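PDB 6UEH: Cow rumen GH26 endo-mannanase from Metagenome, which hydrolyses internal beta-1,4-mannosidic bonds in mannans, probably including galactomannan, with a family 26 glycoside hydrolase barrel joined to a CBM6-type accessory domain. Local coordinates for residues K245-Y250 against S267-A272; N52-E57 against K109-V114; D147-K152 against D353-I358; K387-Y392 against E428-P433; Q173-G178 against R203-M208. One frame throughout, in Å; residues are numbered along the deposited sequence.

Interaction 1 (K245-Y250 against S267-A272); sequences KDFDSY and STFKTA
F269 turns the edge of its ring into the face of F247, an edge-to-face pair joining two loops that otherwise meet mainly through polar atoms. The planes stand 69° apart. F269 CD2 makes the contact, poised over the centre of the F247 ring and 3.5 Å from F247 CE1; flat, apolar phenyl groups suit this buried spot. Beside the rings the loops exchange two bonds: T268 N donates to K245 O at 3.2 Å, and F247 N donates to T268 OG1 at 3.0 Å. Threonine serves well here because its short hydroxyl arm reaches back to a backbone N-H. S267 OG accepts from F269 N in an ST turn, which fixes the backbone leading into the aromatic residue, and it also bonds to P244 O. A water donates to both D248 OD1 and T268 O, tying the loops together again. Helix 280-301 lies against the aromatic pair: F247 makes a cation-pi contact with K280, and F269 packs on E281 and Y284 of the helix and on V243 of strand 243-244.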
# COMPACT_ATOMS: atom_id res chain seq x y z
N LYS A 245 -10.51 -14.91 -23.65
CA LYS A 245 -10.57 -16.12 -22.83
C LYS A 245 -10.06 -17.31 -23.64
O LYS A 245 -9.18 -18.05 -23.19
CB LYS A 245 -11.99 -16.39 -22.35
CG LYS A 245 -12.55 -15.36 -21.38
CD LYS A 245 -13.96 -15.75 -20.96
CE LYS A 245 -14.55 -14.75 -19.98
NZ LYS A 245 -15.94 -15.13 -19.59
N ASP A 246 -10.61 -17.47 -24.83
CA ASP A 246 -10.18 -18.51 -25.76
C ASP A 246 -9.14 -17.95 -26.72
O ASP A 246 -9.47 -17.51 -27.82
CB ASP A 246 -11.38 -19.07 -26.53
CG ASP A 246 -11.00 -20.15 -27.52
OD1 ASP A 246 -9.93 -20.77 -27.35
OD2 ASP A 246 -11.77 -20.37 -28.48
N PHE A 247 -7.88 -17.97 -26.29
CA PHE A 247 -6.81 -17.34 -27.05
C PHE A 247 -6.28 -18.25 -28.15
O PHE A 247 -5.62 -17.78 -29.08
CB PHE A 247 -5.68 -16.92 -26.12
CG PHE A 247 -4.74 -15.91 -26.72
CD1 PHE A 247 -5.17 -14.63 -27.01
CD2 PHE A 247 -3.42 -16.25 -27.00
CE1 PHE A 247 -4.31 -13.70 -27.56
CE2 PHE A 247 -2.56 -15.32 -27.55
CZ PHE A 247 -3.00 -14.04 -27.83
N ASP A 248 -6.58 -19.54 -28.06
CA ASP A 248 -6.13 -20.50 -29.07
C ASP A 248 -6.77 -20.23 -30.43
O ASP A 248 -6.10 -20.31 -31.46
CB ASP A 248 -6.44 -21.93 -28.63
CG ASP A 248 -5.58 -22.38 -27.46
OD1 ASP A 248 -4.48 -21.81 -27.27
OD2 ASP A 248 -6.00 -23.31 -26.73
N SER A 249 -8.06 -19.91 -30.42
CA SER A 249 -8.79 -19.69 -31.67
C SER A 249 -8.72 -18.23 -32.10
O SER A 249 -9.10 -17.89 -33.22
CB SER A 249 -10.25 -20.12 -31.52
OG SER A 249 -10.95 -19.25 -30.66
N TYR A 250 -8.23 -17.37 -31.21
CA TYR A 250 -8.12 -15.95 -31.52
C TYR A 250 -7.06 -15.68 -32.59
O TYR A 250 -6.00 -16.31 -32.60
CB TYR A 250 -7.78 -15.15 -30.25
CG TYR A 250 -7.44 -13.70 -30.52
CD1 TYR A 250 -8.45 -12.76 -30.74
CD2 TYR A 250 -6.12 -13.27 -30.55
CE1 TYR A 250 -8.14 -11.43 -30.98
CE2 TYR A 250 -5.81 -11.95 -30.80
CZ TYR A 250 -6.82 -11.03 -31.01
OH TYR A 250 -6.51 -9.71 -31.26
N SER A 267 -7.81 -17.44 -18.71
CA SER A 267 -7.56 -17.49 -20.15
C SER A 267 -6.45 -18.47 -20.52
O SER A 267 -5.61 -18.81 -19.69
CB SER A 267 -7.21 -16.10 -20.68
OG SER A 267 -6.86 -16.14 -22.05
N THR A 268 -6.45 -18.91 -21.78
CA THR A 268 -5.39 -19.76 -22.30
C THR A 268 -4.22 -18.91 -22.80
O THR A 268 -3.20 -19.43 -23.25
CB THR A 268 -5.89 -20.67 -23.43
OG1 THR A 268 -6.52 -19.87 -24.44
CG2 THR A 268 -6.91 -21.67 -22.89
N PHE A 269 -4.40 -17.59 -22.74
CA PHE A 269 -3.34 -16.62 -22.99
C PHE A 269 -2.14 -16.93 -22.09
O PHE A 269 -2.26 -16.91 -20.87
CB PHE A 269 -3.86 -15.20 -22.75
CG PHE A 269 -2.89 -14.10 -23.10
CD1 PHE A 269 -1.95 -13.66 -22.18
CD2 PHE A 269 -2.97 -13.47 -24.33
CE1 PHE A 269 -1.08 -12.63 -22.50
CE2 PHE A 269 -2.10 -12.44 -24.65
CZ PHE A 269 -1.15 -12.02 -23.74
N LYS A 270 -1.00 -17.24 -22.70
CA LYS A 270 0.21 -17.53 -21.94
C LYS A 270 0.89 -16.24 -21.49
O LYS A 270 1.52 -15.56 -22.29
CB LYS A 270 1.18 -18.39 -22.76
CG LYS A 270 0.67 -19.80 -23.05
CD LYS A 270 1.73 -20.63 -23.75
CE LYS A 270 1.22 -22.04 -24.02
NZ LYS A 270 -0.01 -22.05 -24.86
N THR A 271 0.74 -15.92 -20.21
CA THR A 271 1.21 -14.65 -19.66
C THR A 271 2.69 -14.38 -19.95
O THR A 271 3.06 -13.29 -20.39
CB THR A 271 0.98 -14.59 -18.14
OG1 THR A 271 -0.42 -14.53 -17.87
CG2 THR A 271 1.65 -13.36 -17.54
N ALA A 272 3.53 -15.39 -19.72
CA ALA A 272 4.97 -15.23 -19.89
C ALA A 272 5.36 -14.92 -21.34
O ALA A 272 6.39 -14.30 -21.59
CB ALA A 272 5.70 -16.49 -19.42
O HOH W 1 -8.12 -21.41 -25.86
O HOH W 2 -3.18 -19.76 -26.43

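Interaction 2 (N52-E57 against K109-V114); sequences NVTVKE and KGANKV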
# COMPACT_ATOMS: atom_id res chain seq x y z
N ASN A 52 3.35 -2.74 32.38
CA ASN A 52 2.44 -1.64 32.09
C ASN A 52 3.15 -0.35 31.71
O ASN A 52 4.20 -0.01 32.25
CB ASN A 52 1.53 -1.38 33.30
CG ASN A 52 0.72 -0.11 33.14
OD1 ASN A 52 -0.27 -0.07 32.41
ND2 ASN A 52 1.14 0.95 33.83
N VAL A 53 2.56 0.36 30.76
CA VAL A 53 2.95 1.73 30.44
C VAL A 53 1.71 2.61 30.49
O VAL A 53 0.69 2.31 29.87
CB VAL A 53 3.60 1.85 29.05
CG1 VAL A 53 4.00 3.29 28.78
CG2 VAL A 53 4.81 0.94 28.95
N THR A 54 1.79 3.70 31.25
CA THR A 54 0.67 4.63 31.37
C THR A 54 1.01 5.96 30.71
O THR A 54 2.06 6.54 30.99
CB THR A 54 0.28 4.85 32.84
OG1 THR A 54 -0.06 3.60 33.44
CG2 THR A 54 -0.91 5.80 32.95
N VAL A 55 0.13 6.44 29.84
CA VAL A 55 0.35 7.70 29.13
C VAL A 55 -0.84 8.65 29.29
O VAL A 55 -1.97 8.20 29.51
CB VAL A 55 0.62 7.47 27.63
CG1 VAL A 55 1.86 6.61 27.43
CG2 VAL A 55 -0.58 6.84 26.95
N LYS A 56 -0.58 9.95 29.17
CA LYS A 56 -1.63 10.96 29.31
C LYS A 56 -2.53 11.03 28.08
O LYS A 56 -3.73 11.30 28.19
CB LYS A 56 -1.02 12.34 29.58
CG LYS A 56 -0.24 12.45 30.88
CD LYS A 56 -0.02 13.92 31.25
CE LYS A 56 0.87 14.06 32.47
NZ LYS A 56 0.95 15.47 32.95
N GLU A 57 -1.94 10.81 26.91
CA GLU A 57 -2.69 10.89 25.65
C GLU A 57 -2.30 9.77 24.70
O GLU A 57 -1.25 9.15 24.85
CB GLU A 57 -2.45 12.25 24.98
CG GLU A 57 -2.81 13.47 25.82
CD GLU A 57 -4.31 13.70 25.94
OE1 GLU A 57 -4.70 14.65 26.64
OE2 GLU A 57 -5.09 12.94 25.33
N LYS A 109 -4.53 6.51 25.79
CA LYS A 109 -4.72 7.21 27.05
C LYS A 109 -5.00 6.27 28.22
O LYS A 109 -5.92 5.45 28.16
CB LYS A 109 -5.86 8.23 26.91
CG LYS A 109 -6.12 9.06 28.16
CD LYS A 109 -7.22 10.07 27.92
CE LYS A 109 -7.41 10.99 29.11
NZ LYS A 109 -6.17 11.76 29.41
N GLY A 110 -4.20 6.38 29.27
CA GLY A 110 -4.34 5.52 30.43
C GLY A 110 -3.37 4.35 30.41
O GLY A 110 -2.28 4.44 29.85
N ALA A 111 -3.79 3.24 31.02
CA ALA A 111 -2.92 2.08 31.18
C ALA A 111 -2.81 1.26 29.90
O ALA A 111 -3.79 1.09 29.17
CB ALA A 111 -3.43 1.21 32.32
N ASN A 112 -1.61 0.76 29.63
CA ASN A 112 -1.38 -0.10 28.48
C ASN A 112 -0.58 -1.33 28.88
O ASN A 112 0.55 -1.22 29.35
CB ASN A 112 -0.64 0.65 27.37
CG ASN A 112 -1.47 1.76 26.76
OD1 ASN A 112 -2.13 1.58 25.73
ND2 ASN A 112 -1.46 2.93 27.40
N LYS A 113 -1.17 -2.51 28.71
CA LYS A 113 -0.45 -3.74 28.98
C LYS A 113 0.38 -4.13 27.77
O LYS A 113 -0.17 -4.47 26.72
CB LYS A 113 -1.41 -4.88 29.35
CG LYS A 113 -0.71 -6.17 29.73
CD LYS A 113 -1.71 -7.24 30.15
CE LYS A 113 -1.01 -8.48 30.69
NZ LYS A 113 -1.96 -9.53 31.13
N VAL A 114 1.70 -4.05 27.90
CA VAL A 114 2.59 -4.48 26.84
C VAL A 114 3.04 -5.90 27.11
O VAL A 114 3.66 -6.17 28.14
CB VAL A 114 3.82 -3.56 26.72
CG1 VAL A 114 4.67 -3.97 25.52
CG2 VAL A 114 3.38 -2.10 26.59
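The amide of N52 faces two ways, toward its own strand and toward A111 and N112 on the next. Its CG is anti to the backbone N (chi1 171°), and from there OD1 lies 3.4 Å from A111 CB and takes a weak bond from N112 N. ND2 meanwhile donates to T54 OG1 at 2.9 Å, in the plane of the amide, and this bond fixes the rotation of the group. Asparagine can do both because it has an acceptor and a donor at one tip. V53, V55 and N112 point to the other face of the sheet, where V114 also meets V53. V53 and V114 approach obliquely, CG2 to CG2 at 4.1 Å, while V55 and N112 cross at about a right angle. This face is the interior of the beta-sandwich of the CBM6-type domain, where L107, Y61 and F63 of the facing sheet pack against the valines. The strands are antiparallel: V53 with N112 and V55 with G110 are hydrogen-bonded pairs, V55 N to G110 O being 3.1 Å. N112 ND2 donates to N108 O, with a weak second bond to V53 O. G110 suits its position because its positive phi (98°) is easily reached without a side chain. Beyond the strand, K109 curls over the K56 backbone, its bend at chi4 bringing NZ to K56 O at 2.8 Å, in the carbonyl plane.

Interaction 3 (D147-K152 against D353-I358); sequences DPKATK and DLHNLI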
# COMPACT_ATOMS: atom_id res chain seq x y z
N ASP A 147 12.15 8.41 -14.85
CA ASP A 147 12.37 8.75 -16.26
C ASP A 147 13.20 10.03 -16.35
O ASP A 147 12.75 11.10 -15.96
CB ASP A 147 11.03 8.93 -16.99
CG ASP A 147 11.19 9.02 -18.51
OD1 ASP A 147 12.29 9.35 -19.00
OD2 ASP A 147 10.19 8.77 -19.21
N PRO A 148 14.43 9.91 -16.89
CA PRO A 148 15.33 11.06 -17.03
C PRO A 148 14.74 12.15 -17.93
O PRO A 148 15.12 13.31 -17.82
CB PRO A 148 16.59 10.46 -17.66
CG PRO A 148 16.49 8.99 -17.40
CD PRO A 148 15.03 8.68 -17.41
N LYS A 149 13.82 11.76 -18.81
CA LYS A 149 13.22 12.69 -19.76
C LYS A 149 11.84 13.15 -19.32
O LYS A 149 11.08 13.69 -20.13
CB LYS A 149 13.14 12.06 -21.15
CG LYS A 149 14.48 11.73 -21.78
CD LYS A 149 14.29 11.06 -23.13
CE LYS A 149 15.62 10.74 -23.79
NZ LYS A 149 15.42 10.01 -25.08
N ALA A 150 11.50 12.92 -18.06
CA ALA A 150 10.20 13.30 -17.51
C ALA A 150 9.83 14.73 -17.88
O ALA A 150 10.65 15.63 -17.78
CB ALA A 150 10.20 13.13 -16.00
N THR A 151 8.59 14.93 -18.32
CA THR A 151 8.13 16.26 -18.70
C THR A 151 8.12 17.17 -17.48
O THR A 151 8.12 16.70 -16.35
CB THR A 151 6.72 16.23 -19.32
OG1 THR A 151 5.77 15.79 -18.34
CG2 THR A 151 6.69 15.29 -20.53
N LYS A 152 8.11 18.48 -17.71
CA LYS A 152 8.14 19.43 -16.60
C LYS A 152 6.86 19.33 -15.76
O LYS A 152 6.90 19.47 -14.55
CB LYS A 152 8.36 20.86 -17.10
CG LYS A 152 7.29 21.40 -18.04
CD LYS A 152 7.64 22.81 -18.49
CE LYS A 152 6.50 23.46 -19.27
NZ LYS A 152 6.17 22.71 -20.51
N ASP A 353 8.01 7.33 -26.73
CA ASP A 353 8.52 8.63 -26.27
C ASP A 353 7.57 9.33 -25.30
O ASP A 353 7.40 10.55 -25.34
CB ASP A 353 8.81 9.53 -27.47
CG ASP A 353 9.84 10.61 -27.16
OD1 ASP A 353 10.68 10.40 -26.26
OD2 ASP A 353 9.81 11.67 -27.83
N LEU A 354 6.95 8.55 -24.42
CA LEU A 354 6.05 9.09 -23.40
C LEU A 354 6.80 9.33 -22.09
O LEU A 354 7.43 8.42 -21.55
CB LEU A 354 4.87 8.15 -23.19
CG LEU A 354 3.90 8.04 -24.37
CD1 LEU A 354 3.00 6.83 -24.23
CD2 LEU A 354 3.07 9.31 -24.47
N HIS A 355 6.72 10.55 -21.58
CA HIS A 355 7.49 10.91 -20.39
C HIS A 355 6.66 11.72 -19.39
O HIS A 355 7.20 12.29 -18.45
CB HIS A 355 8.74 11.70 -20.79
CG HIS A 355 9.56 11.03 -21.84
ND1 HIS A 355 10.33 9.92 -21.59
CD2 HIS A 355 9.72 11.30 -23.16
CE1 HIS A 355 10.94 9.54 -22.70
NE2 HIS A 355 10.58 10.36 -23.67
N ASN A 356 5.35 11.75 -19.61
CA ASN A 356 4.44 12.52 -18.76
C ASN A 356 3.83 11.67 -17.66
O ASN A 356 2.84 12.07 -17.04
CB ASN A 356 3.34 13.14 -19.61
CG ASN A 356 2.52 12.09 -20.35
OD1 ASN A 356 3.04 11.06 -20.77
ND2 ASN A 356 1.22 12.35 -20.51
N LEU A 357 4.42 10.51 -17.40
CA LEU A 357 3.82 9.53 -16.50
C LEU A 357 4.54 9.43 -15.17
O LEU A 357 5.77 9.43 -15.11
CB LEU A 357 3.79 8.16 -17.17
CG LEU A 357 3.17 8.09 -18.57
CD1 LEU A 357 3.27 6.68 -19.13
CD2 LEU A 357 1.72 8.57 -18.54
N ILE A 358 3.76 9.35 -14.10
CA ILE A 358 4.28 9.01 -12.78
C ILE A 358 3.92 7.55 -12.51
O ILE A 358 2.75 7.23 -12.26
CB ILE A 358 3.71 9.92 -11.68
CG1 ILE A 358 4.06 11.38 -11.97
CG2 ILE A 358 4.24 9.51 -10.31
CD1 ILE A 358 3.58 12.35 -10.92
O HOH W 3 13.04 11.96 -26.33
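D147 reaches across to H355 and binds its ring edge-on: H355 ND1 donates to D147 OD2 at 2.6 Å, in the imidazole plane and on the syn side of the carboxylate, with the two planes 68° apart. The other oxygen, D147 OD1, accepts from K149 N in an Asx turn, so one short acid serves both its own turn and its partner. A type I beta turn runs from D147 to A150. Within it K149 lays its aliphatic part over the imidazole, CB standing 3.6 Å from the ring centroid of H355 in a CH-pi contact, and CD reaching to 3.7 Å from H355 CE1. Lysine fits because its methylenes can cover a ring while its amine goes on to solvent; NZ donates weakly to a water, which in turn donates to D353 OD1. That same oxygen accepts from H355 NE2 at 2.6 Å. With a carboxylate at each ring nitrogen, H355 is probably held as a cation. A150 CA approaches H355 O, and T151 N donates to that oxygen at 3.0 Å from above the carbonyl plane. T151 OG1 caps A154 N at the start of helix 152-164, a role threonine commonly fills, while its CG2 lies over the H355 carbonyl. D147 packs on Y345 and T349 of helix 334-351, and Q300 of helix 280-301 anchors the backbone of D353 and H355 just before strand 357-362.

Interaction 4 (K387-Y392 against E428-P433); sequences KYNTVY and ENDSIP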
# COMPACT_ATOMS: atom_id res chain seq x y z
N LYS A 387 -6.44 -1.21 -0.40
CA LYS A 387 -6.89 -1.66 0.92
C LYS A 387 -8.38 -1.95 0.97
O LYS A 387 -9.20 -1.05 1.11
CB LYS A 387 -6.54 -0.62 1.97
CG LYS A 387 -6.96 -1.00 3.39
CD LYS A 387 -7.11 0.22 4.27
CE LYS A 387 -8.22 1.12 3.76
NZ LYS A 387 -9.54 0.42 3.73
N TYR A 388 -8.73 -3.23 0.86
CA TYR A 388 -10.12 -3.65 1.01
C TYR A 388 -10.24 -4.51 2.26
O TYR A 388 -9.99 -5.71 2.22
CB TYR A 388 -10.59 -4.40 -0.23
CG TYR A 388 -10.72 -3.51 -1.45
CD1 TYR A 388 -11.90 -2.82 -1.71
CD2 TYR A 388 -9.67 -3.37 -2.35
CE1 TYR A 388 -12.03 -2.01 -2.82
CE2 TYR A 388 -9.80 -2.56 -3.47
CZ TYR A 388 -10.98 -1.88 -3.70
OH TYR A 388 -11.12 -1.08 -4.81
N ASN A 389 -10.62 -3.88 3.37
CA ASN A 389 -10.63 -4.57 4.65
C ASN A 389 -11.97 -4.52 5.38
O ASN A 389 -12.01 -4.60 6.61
CB ASN A 389 -9.53 -4.01 5.56
CG ASN A 389 -9.63 -2.50 5.75
OD1 ASN A 389 -10.53 -1.85 5.23
ND2 ASN A 389 -8.69 -1.95 6.51
N THR A 390 -13.06 -4.39 4.64
CA THR A 390 -14.39 -4.41 5.26
C THR A 390 -14.97 -5.82 5.28
O THR A 390 -15.88 -6.11 6.05
CB THR A 390 -15.38 -3.48 4.55
OG1 THR A 390 -15.48 -3.86 3.16
CG2 THR A 390 -14.93 -2.03 4.65
N VAL A 391 -14.44 -6.69 4.43
CA VAL A 391 -14.91 -8.06 4.35
C VAL A 391 -13.77 -9.02 4.70
O VAL A 391 -13.75 -9.60 5.78
CB VAL A 391 -15.46 -8.40 2.95
CG1 VAL A 391 -16.06 -9.80 2.94
CG2 VAL A 391 -16.50 -7.37 2.53
N TYR A 392 -12.83 -9.17 3.77
CA TYR A 392 -11.64 -9.97 4.02
C TYR A 392 -10.53 -9.10 4.62
O TYR A 392 -10.61 -7.87 4.55
CB TYR A 392 -11.15 -10.64 2.74
CG TYR A 392 -12.19 -11.53 2.09
CD1 TYR A 392 -12.42 -12.81 2.57
CD2 TYR A 392 -12.93 -11.10 1.00
CE1 TYR A 392 -13.36 -13.64 1.99
CE2 TYR A 392 -13.88 -11.91 0.42
CZ TYR A 392 -14.09 -13.18 0.91
OH TYR A 392 -15.03 -14.01 0.34
N GLU A 428 -6.30 2.28 -3.94
CA GLU A 428 -7.70 1.88 -3.91
C GLU A 428 -8.10 1.51 -2.49
O GLU A 428 -7.26 1.06 -1.70
CB GLU A 428 -7.98 0.68 -4.82
CG GLU A 428 -7.74 0.90 -6.30
CD GLU A 428 -8.16 -0.30 -7.13
OE1 GLU A 428 -8.95 -1.12 -6.62
OE2 GLU A 428 -7.71 -0.42 -8.29
N ASN A 429 -9.37 1.69 -2.16
CA ASN A 429 -9.89 1.20 -0.89
C ASN A 429 -11.41 1.07 -0.89
O ASN A 429 -12.09 1.61 -1.77
CB ASN A 429 -9.46 2.11 0.27
CG ASN A 429 -9.68 3.59 -0.02
OD1 ASN A 429 -8.75 4.32 -0.34
ND2 ASN A 429 -10.93 4.03 0.10
N ASP A 430 -11.94 0.31 0.07
CA ASP A 430 -13.35 0.43 0.37
C ASP A 430 -13.47 1.57 1.36
O ASP A 430 -13.66 2.72 0.97
CB ASP A 430 -13.96 -0.89 0.90
CG ASP A 430 -13.01 -1.68 1.77
OD1 ASP A 430 -12.08 -1.09 2.36
OD2 ASP A 430 -13.20 -2.91 1.88
N SER A 431 -13.31 1.27 2.65
CA SER A 431 -13.35 2.30 3.67
C SER A 431 -12.13 3.21 3.62
O SER A 431 -11.00 2.74 3.50
CB SER A 431 -13.46 1.67 5.07
OG SER A 431 -14.72 1.05 5.26
N ILE A 432 -12.36 4.51 3.70
CA ILE A 432 -11.28 5.45 3.98
C ILE A 432 -10.98 5.37 5.47
O ILE A 432 -11.90 5.42 6.29
CB ILE A 432 -11.66 6.90 3.61
CG1 ILE A 432 -12.12 6.98 2.16
CG2 ILE A 432 -10.49 7.84 3.87
CD1 ILE A 432 -12.83 8.28 1.83
N PRO A 433 -9.70 5.24 5.84
CA PRO A 433 -9.35 5.20 7.27
C PRO A 433 -9.84 6.44 8.02
O PRO A 433 -10.02 7.50 7.41
CB PRO A 433 -7.82 5.15 7.25
CG PRO A 433 -7.47 4.54 5.93
CD PRO A 433 -8.52 5.04 4.97
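K387 and N429 form a parallel bridge where two neighbouring strands of the barrel, 382-387 and 423-429, give way to loops; the contact is buried and largely polar. K387 N donates to E428 O at 2.7 Å, and D430 N returns a bond to K387 O. The lysine chain bends at chi3 and chi4, bringing NZ to S431 O (2.8 Å, on a carbonyl lone pair), to N389 OD1, and into a salt bridge with D430 OD1 at 3.3 Å. A long, flexible cation suits a site lined with oxygens. D430 OD2 is gripped by T390 N and T390 OG1, the latter at 2.8 Å, both from the same face of the carboxylate. Y388 OH donates to E428 OE1 at 2.8 Å on its anti side, with ring and carboxylate nearly perpendicular (87°). E428 OE2 pairs with R309, and an acetate ion lies about 3 Å from this side chain. The arrangement belongs to the carboxyl end of a TIM barrel's seventh strand, where family 26 enzymes, like others of clan GH-A, carry a catalytic glutamate.

Interaction 5 (Q173-G178 against R203-M208); sequences QQEIYG and RGFDFM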
# COMPACT_ATOMS: atom_id res chain seq x y z
N GLN A 173 -10.92 9.87 -5.72
CA GLN A 173 -12.11 9.10 -6.04
C GLN A 173 -12.04 8.53 -7.45
O GLN A 173 -11.74 9.26 -8.40
CB GLN A 173 -13.37 9.96 -5.90
CG GLN A 173 -14.66 9.24 -6.27
CD GLN A 173 -14.93 8.05 -5.36
OE1 GLN A 173 -14.84 8.16 -4.14
NE2 GLN A 173 -15.26 6.92 -5.96
N GLN A 174 -12.32 7.24 -7.59
CA GLN A 174 -12.37 6.60 -8.90
C GLN A 174 -13.72 6.86 -9.56
O GLN A 174 -14.76 6.72 -8.91
CB GLN A 174 -12.12 5.10 -8.78
CG GLN A 174 -12.03 4.37 -10.12
CD GLN A 174 -10.68 4.56 -10.79
OE1 GLN A 174 -9.69 4.88 -10.13
NE2 GLN A 174 -10.63 4.35 -12.10
N GLU A 175 -13.71 7.25 -10.83
CA GLU A 175 -14.94 7.44 -11.58
C GLU A 175 -15.45 6.10 -12.10
O GLU A 175 -14.72 5.12 -12.14
CB GLU A 175 -14.74 8.42 -12.75
CG GLU A 175 -14.00 7.83 -13.94
CD GLU A 175 -14.02 8.74 -15.16
OE1 GLU A 175 -14.52 9.88 -15.05
OE2 GLU A 175 -13.55 8.31 -16.24
N ILE A 176 -16.72 6.08 -12.51
CA ILE A 176 -17.37 4.86 -12.96
C ILE A 176 -16.75 4.35 -14.26
O ILE A 176 -16.14 5.11 -15.02
CB ILE A 176 -18.89 5.10 -13.16
CG1 ILE A 176 -19.66 3.78 -13.29
CG2 ILE A 176 -19.14 6.03 -14.35
CD1 ILE A 176 -19.86 3.05 -11.97
N TYR A 177 -16.87 3.04 -14.50
CA TYR A 177 -16.44 2.44 -15.75
C TYR A 177 -17.18 3.06 -16.93
O TYR A 177 -18.28 3.58 -16.77
CB TYR A 177 -16.67 0.92 -15.73
CG TYR A 177 -18.11 0.53 -15.43
CD1 TYR A 177 -19.06 0.46 -16.44
CD2 TYR A 177 -18.51 0.22 -14.14
CE1 TYR A 177 -20.37 0.10 -16.17
CE2 TYR A 177 -19.81 -0.14 -13.85
CZ TYR A 177 -20.74 -0.19 -14.87
OH TYR A 177 -22.04 -0.55 -14.59
N GLY A 178 -16.56 3.00 -18.11
CA GLY A 178 -17.13 3.60 -19.31
C GLY A 178 -18.55 3.12 -19.59
O GLY A 178 -18.80 1.92 -19.65
N ARG A 203 -8.66 12.39 -9.20
CA ARG A 203 -9.71 11.62 -9.86
C ARG A 203 -9.10 10.39 -10.53
O ARG A 203 -8.07 10.49 -11.20
CB ARG A 203 -10.45 12.48 -10.88
CG ARG A 203 -11.60 11.78 -11.60
CD ARG A 203 -12.54 12.79 -12.24
NE ARG A 203 -13.60 12.16 -13.02
CZ ARG A 203 -14.79 12.71 -13.25
NH1 ARG A 203 -15.08 13.90 -12.73
NH2 ARG A 203 -15.70 12.07 -13.97
N GLY A 204 -9.72 9.24 -10.32
CA GLY A 204 -9.23 7.99 -10.88
C GLY A 204 -9.94 7.62 -12.17
O GLY A 204 -11.17 7.69 -12.26
N PHE A 205 -9.16 7.23 -13.17
CA PHE A 205 -9.68 6.86 -14.48
C PHE A 205 -9.23 5.45 -14.84
O PHE A 205 -8.55 4.78 -14.06
CB PHE A 205 -9.23 7.85 -15.55
CG PHE A 205 -9.58 9.29 -15.26
CD1 PHE A 205 -8.74 10.08 -14.50
CD2 PHE A 205 -10.74 9.84 -15.77
CE1 PHE A 205 -9.06 11.41 -14.24
CE2 PHE A 205 -11.07 11.16 -15.52
CZ PHE A 205 -10.23 11.95 -14.76
N ASP A 206 -9.60 5.00 -16.04
CA ASP A 206 -9.17 3.69 -16.54
C ASP A 206 -9.25 3.65 -18.06
O ASP A 206 -10.24 4.09 -18.65
CB ASP A 206 -10.02 2.57 -15.94
CG ASP A 206 -9.31 1.22 -15.96
OD1 ASP A 206 -9.08 0.68 -17.06
OD2 ASP A 206 -8.99 0.71 -14.87
N PHE A 207 -8.21 3.11 -18.69
CA PHE A 207 -8.12 3.10 -20.15
C PHE A 207 -8.47 1.76 -20.78
O PHE A 207 -8.10 1.48 -21.92
CB PHE A 207 -6.71 3.51 -20.59
CG PHE A 207 -6.40 4.96 -20.36
CD1 PHE A 207 -6.79 5.91 -21.28
CD2 PHE A 207 -5.73 5.37 -19.22
CE1 PHE A 207 -6.52 7.25 -21.07
CE2 PHE A 207 -5.46 6.70 -19.00
CZ PHE A 207 -5.85 7.64 -19.93
N MET A 208 -9.21 0.93 -20.05
CA MET A 208 -9.49 -0.44 -20.48
C MET A 208 -10.25 -0.53 -21.81
O MET A 208 -10.06 -1.48 -22.57
CB MET A 208 -10.27 -1.19 -19.40
CG MET A 208 -11.58 -0.52 -19.00
SD MET A 208 -12.34 -1.29 -17.57
CE MET A 208 -12.61 -2.95 -18.20
O HOH W 4 -7.29 3.95 -11.14
O HOH W 5 -12.08 6.31 -17.07
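Two backbone bonds, both to G204, hold the strands as parallel neighbours: G204 N donates to Q173 O (2.8 Å) and E175 N to G204 O (2.9 Å). Helix 187-196 makes the crossover in this beta-alpha-beta unit. Among the side chains, the amide of Q174 lies against the next strand. Its NE2 donates to F205 O at 2.9 Å from above that carbonyl plane, and OE1 sits 3.2 Å from G204 CA; glycine suits the place, since OE1 crowds the spot where a CB would stand. The charged contact is a salt bridge: R203 NH2 meets E175 OE1 at 2.7 Å, in the guanidinium plane and nearly along the acid's C-O axis, with a weak second bond from R203 NE to the same oxygen. E175 OE2 approaches F205 CD2 at 3.2 Å, accepts from a water and pairs with R223. R203 NH1 in turn pairs with E186. Each buried charge thus has two opposite partners, which would be expected to keep E175 ionised in the protein interior.

Interactions 3, 4 and 5 all reach the parallel strands of the catalytic barrel. Interaction 4 includes E428, whose side chain lies about 3 Å from the bound acetate; interaction 5, across the pair of strands 169-174 and 202-206, comes within about 6 Å of interaction 4 (nearest atoms), and W451 touches side chains of both. Interaction 3 joins the loop before helix 152-164 to the start of strand 357-362, and its nearest atoms are about 7 Å from interaction 5. Interaction 1 is peripheral, about 12 Å from interaction 5 at the nearest atoms, but helix 280-301 links it to interaction 3. Interaction 2 stands apart in the accessory domain, its centre about 29 Å from that of interaction 4 and 58 Å from that of interaction 1.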